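Local atomic coordinates of deoxyhypusine synthase, putative (Entamoeba histolytica, PDB entry 7L9R), a protein that probably catalyses the NAD-dependent transfer of the 4-aminobutyl group of spermidine to a lysine of the translation factor eIF5A, the first step of hypusine formation. Residues B[43-48]-B[52-57]; B[291-296]-B[332-337]. All coordinates share one frame; numbering follows the deposited sequence. Where two conformers were deposited one is given.

Contact 1: residues B[43-48]-B[52-57]; sequences SYLTTG and SNVGRA
L45 and V54 meet methyl to methyl, their side chains crossing at about a right angle. The touching atoms are CD2 of L45 and CG1 of V54, 3.7 Å apart. In L45 the other branch, CD1, continues the line of the chain (chi2 177°) and points away from V54, whereas CD2 branches off toward the valine. V54 points its CB at the opposing helix, and with CG1 anti to the backbone N (chi1 177°) its two methyls are divided between two neighbours: CG1 goes to L45 and CG2 faces Y44. This second approach is looser, since the phenol OH of Y44 stops 4.4 Å from CG2 of V54. The contact belongs to two consecutive helices, 37-47 and 51-66, joined by a short turn; the backbones come nearest at the CA atoms of L45 and G55, 6.7 Å apart. At the turn G48 N bonds to Y44 O at 3.0 Å, and G48 O accepts a hydrogen bond from S51 OG. No hydrogen bond links the two segments; V54 and L45 supply 53 and 45 Å² of the 147 Å² they bury. Beyond the pair, V54 also packs on V326 of strand 322-327 and I337 of helix 330-339, L45 lies on K340, and backbone hydrogen bonds run from T47 to the second subunit.

Contact 2: residues B[291-296]-B[332-337]; sequences VYINTA and LVFPLI
I293 projects from its strand straight at helix 332-337 and accounts for 67 Å² of the 125 Å² buried here, with three helix residues sharing the rest almost entirely. The bond to CB is directed at the helix, and the two branches that follow part there. CG2, anti to the backbone N, runs alongside CG2 of V333 at 4.0 Å, the two side chains sliding past each other in opposite directions; V333 was deposited in two conformers, so this pairing is the less certain one. The other branch, CG1, carries the chain onward. Because chi2 is extended (176°), CD1 is driven to the full reach of the side chain, where it meets CD1 of I337 tip to tip at 3.9 Å. The same methyl stands obliquely to the F334 ring, 4.2 Å from its CD1. This is helix-on-sheet packing in a Rossmann-like α/β fold: strand 289-294 lies inside a parallel sheet of strand order 3-2-1-4-5-6, and the segment axes pass 10.0 Å apart at 145°, nearer antiparallel than parallel. The helix is kinked at P335, whose N has no bond to the preceding turn, yet I337 N still reaches V333 O at 2.9 Å. F334 also packs on L102, F106 and L109 of helix 102-111, while Y292, on the opposite face of the strand, stacks its ring with H275.

How the contacts relate
From the N terminus, contact 1 comes first and closes the short turn between helices 37-47 and 51-66. Much later contact 2 closes a loop of 35 residues that holds strand 322-327 and the unmodelled residues 297-318. The two are in series, neither nested nor crossed, with centres 11 Å apart. They nevertheless touch through side-chain packing: V54 CG1 lies 3.9 Å from I337 CG1, and A57 CB 3.8 Å from V291 CG1. The N-terminal helix pair is thereby tied to the sheet and to helix 330-339. Both contacts also border the second subunit, where Y44 packs on L332 of the second subunit, and L332 on Y44 of that subunit.

Contact 1: residues B[43-48]-B[52-57]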
# COMPACT_ATOMS: atom_id res chain seq x y z
N SER B 43 -27.51 4.83 -2.14
CA SER B 43 -27.09 4.82 -0.74
C SER B 43 -25.57 4.77 -0.62
O SER B 43 -24.98 5.42 0.25
CB SER B 43 -27.72 3.64 -0.01
OG SER B 43 -27.22 3.51 1.31
N TYR B 44 -24.91 4.03 -1.51
CA TYR B 44 -23.45 4.04 -1.52
C TYR B 44 -22.91 5.42 -1.83
O TYR B 44 -21.94 5.88 -1.21
CB TYR B 44 -22.92 3.03 -2.53
CG TYR B 44 -21.44 3.16 -2.73
CD1 TYR B 44 -20.54 2.82 -1.72
CD2 TYR B 44 -20.93 3.67 -3.92
CE1 TYR B 44 -19.17 2.95 -1.89
CE2 TYR B 44 -19.56 3.81 -4.10
CZ TYR B 44 -18.69 3.45 -3.08
OH TYR B 44 -17.33 3.59 -3.26
N LEU B 45 -23.52 6.12 -2.79
CA LEU B 45 -23.03 7.43 -3.21
C LEU B 45 -23.14 8.49 -2.12
O LEU B 45 -22.48 9.53 -2.22
CB LEU B 45 -23.78 7.88 -4.46
CG LEU B 45 -23.67 6.90 -5.63
CD1 LEU B 45 -24.49 7.36 -6.84
CD2 LEU B 45 -22.21 6.67 -6.02
N THR B 46 -23.94 8.25 -1.08
CA THR B 46 -24.14 9.24 -0.04
C THR B 46 -23.67 8.80 1.34
O THR B 46 -23.62 9.64 2.25
CB THR B 46 -25.62 9.64 0.07
OG1 THR B 46 -26.35 8.58 0.70
CG2 THR B 46 -26.22 9.92 -1.30
N THR B 47 -23.33 7.53 1.54
CA THR B 47 -22.92 7.04 2.85
C THR B 47 -21.73 6.09 2.83
O THR B 47 -21.15 5.83 3.89
CB THR B 47 -24.10 6.35 3.57
OG1 THR B 47 -24.64 5.30 2.75
CG2 THR B 47 -25.23 7.34 3.91
N GLY B 48 -21.34 5.56 1.67
CA GLY B 48 -20.22 4.65 1.63
C GLY B 48 -18.90 5.33 1.95
O GLY B 48 -18.79 6.55 2.07
N SER B 52 -18.03 10.97 -0.64
CA SER B 52 -17.89 12.39 -0.93
C SER B 52 -17.00 12.62 -2.15
O SER B 52 -17.26 13.52 -2.95
CB SER B 52 -17.32 13.11 0.29
OG SER B 52 -16.04 12.60 0.60
N ASN B 53 -15.95 11.80 -2.30
CA ASN B 53 -15.08 11.93 -3.46
C ASN B 53 -15.77 11.45 -4.73
O ASN B 53 -15.57 12.03 -5.81
CB ASN B 53 -13.79 11.15 -3.23
CG ASN B 53 -12.91 11.81 -2.19
OD1 ASN B 53 -12.94 13.03 -2.02
ND2 ASN B 53 -12.10 11.01 -1.49
N VAL B 54 -16.58 10.39 -4.63
CA VAL B 54 -17.32 9.92 -5.80
C VAL B 54 -18.30 10.98 -6.26
O VAL B 54 -18.49 11.18 -7.47
CB VAL B 54 -18.03 8.59 -5.48
CG1 VAL B 54 -18.87 8.13 -6.66
CG2 VAL B 54 -17.01 7.52 -5.10
N GLY B 55 -18.92 11.70 -5.32
CA GLY B 55 -19.86 12.75 -5.69
C GLY B 55 -19.19 13.91 -6.40
O GLY B 55 -19.72 14.43 -7.39
N ARG B 56 -18.02 14.33 -5.91
CA ARG B 56 -17.25 15.37 -6.60
C ARG B 56 -16.88 14.92 -8.01
O ARG B 56 -16.92 15.71 -8.95
CB ARG B 56 -15.98 15.71 -5.82
CG ARG B 56 -16.16 16.50 -4.54
CD ARG B 56 -14.85 17.18 -4.16
NE ARG B 56 -14.48 18.18 -5.16
CZ ARG B 56 -13.24 18.62 -5.36
NH1 ARG B 56 -12.21 18.15 -4.67
NH2 ARG B 56 -13.03 19.55 -6.29
N ALA B 57 -16.50 13.65 -8.15
CA ALA B 57 -16.15 13.12 -9.47
C ALA B 57 -17.34 13.22 -10.43
O ALA B 57 -17.17 13.60 -11.60
CB ALA B 57 -15.66 11.68 -9.36

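Contact 2: residues B[291-296]-B[332-337]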
# COMPACT_ATOMS: atom_id res chain seq x y z
N VAL B 291 -10.35 13.97 -13.04
CA VAL B 291 -10.85 12.92 -12.16
C VAL B 291 -9.87 11.76 -12.21
O VAL B 291 -9.58 11.24 -13.30
CB VAL B 291 -12.26 12.46 -12.57
CG1 VAL B 291 -12.69 11.23 -11.76
CG2 VAL B 291 -13.25 13.59 -12.38
N TYR B 292 -9.34 11.37 -11.06
CA TYR B 292 -8.40 10.27 -10.95
C TYR B 292 -9.03 9.20 -10.06
O TYR B 292 -9.48 9.51 -8.95
CB TYR B 292 -7.05 10.72 -10.37
CG TYR B 292 -6.45 11.94 -11.05
CD1 TYR B 292 -5.78 11.83 -12.26
CD2 TYR B 292 -6.52 13.19 -10.46
CE1 TYR B 292 -5.23 12.95 -12.88
CE2 TYR B 292 -5.97 14.31 -11.06
CZ TYR B 292 -5.32 14.19 -12.27
OH TYR B 292 -4.77 15.30 -12.88
N ILE B 293 -9.08 7.97 -10.55
CA ILE B 293 -9.69 6.85 -9.83
C ILE B 293 -8.71 5.68 -9.84
O ILE B 293 -8.42 5.13 -10.91
CB ILE B 293 -11.03 6.43 -10.44
CG1 ILE B 293 -11.98 7.62 -10.58
CG2 ILE B 293 -11.67 5.32 -9.62
CD1 ILE B 293 -13.27 7.27 -11.27
N ASN B 294 -8.24 5.28 -8.67
CA ASN B 294 -7.44 4.07 -8.56
C ASN B 294 -7.39 3.62 -7.11
O ASN B 294 -7.77 4.35 -6.19
CB ASN B 294 -6.03 4.27 -9.12
CG ASN B 294 -5.33 5.47 -8.54
OD1 ASN B 294 -4.90 5.45 -7.39
ND2 ASN B 294 -5.21 6.53 -9.33
N THR B 295 -6.86 2.42 -6.91
CA THR B 295 -6.75 1.84 -5.57
C THR B 295 -5.48 2.26 -4.85
O THR B 295 -5.36 1.99 -3.65
CB THR B 295 -6.81 0.31 -5.65
OG1 THR B 295 -5.80 -0.18 -6.55
CG2 THR B 295 -8.19 -0.15 -6.14
N ALA B 296 -4.53 2.88 -5.54
CA ALA B 296 -3.34 3.41 -4.90
C ALA B 296 -3.69 4.68 -4.11
O ALA B 296 -2.87 5.22 -3.37
CB ALA B 296 -2.25 3.70 -5.92
N LEU B 332 -15.93 -1.12 -10.27
CA LEU B 332 -17.10 -1.07 -9.42
C LEU B 332 -17.74 0.31 -9.40
O LEU B 332 -18.96 0.43 -9.55
CB LEU B 332 -16.72 -1.49 -7.99
N VAL B 333 -16.94 1.36 -9.23
CA VAL B 333 -17.50 2.70 -9.08
C VAL B 333 -17.68 3.42 -10.42
O VAL B 333 -18.60 4.23 -10.56
CB VAL B 333 -16.65 3.55 -8.13
CG1 VAL B 333 -16.60 2.92 -6.75
CG2 VAL B 333 -15.25 3.74 -8.70
N PHE B 334 -16.83 3.15 -11.41
CA PHE B 334 -16.95 3.90 -12.65
C PHE B 334 -18.26 3.66 -13.39
O PHE B 334 -18.83 4.65 -13.89
CB PHE B 334 -15.75 3.64 -13.58
CG PHE B 334 -15.68 4.58 -14.75
CD1 PHE B 334 -15.57 5.96 -14.55
CD2 PHE B 334 -15.75 4.11 -16.05
CE1 PHE B 334 -15.53 6.84 -15.62
CE2 PHE B 334 -15.70 4.98 -17.13
CZ PHE B 334 -15.59 6.35 -16.92
N PRO B 335 -18.79 2.43 -13.50
CA PRO B 335 -20.12 2.30 -14.12
C PRO B 335 -21.18 3.08 -13.38
O PRO B 335 -22.08 3.67 -14.00
CB PRO B 335 -20.38 0.79 -14.08
CG PRO B 335 -19.02 0.17 -14.04
CD PRO B 335 -18.21 1.11 -13.17
N LEU B 336 -21.08 3.13 -12.05
CA LEU B 336 -22.00 3.96 -11.27
C LEU B 336 -21.85 5.43 -11.63
O LEU B 336 -22.84 6.15 -11.76
CB LEU B 336 -21.76 3.74 -9.78
CG LEU B 336 -21.77 2.28 -9.28
CD1 LEU B 336 -21.71 2.22 -7.75
CD2 LEU B 336 -22.97 1.47 -9.82
N ILE B 337 -20.60 5.89 -11.79
CA ILE B 337 -20.36 7.28 -12.16
C ILE B 337 -20.89 7.57 -13.56
O ILE B 337 -21.49 8.62 -13.81
CB ILE B 337 -18.87 7.62 -12.02
CG1 ILE B 337 -18.47 7.68 -10.54
CG2 ILE B 337 -18.52 8.92 -12.72
CD1 ILE B 337 -16.97 7.80 -10.30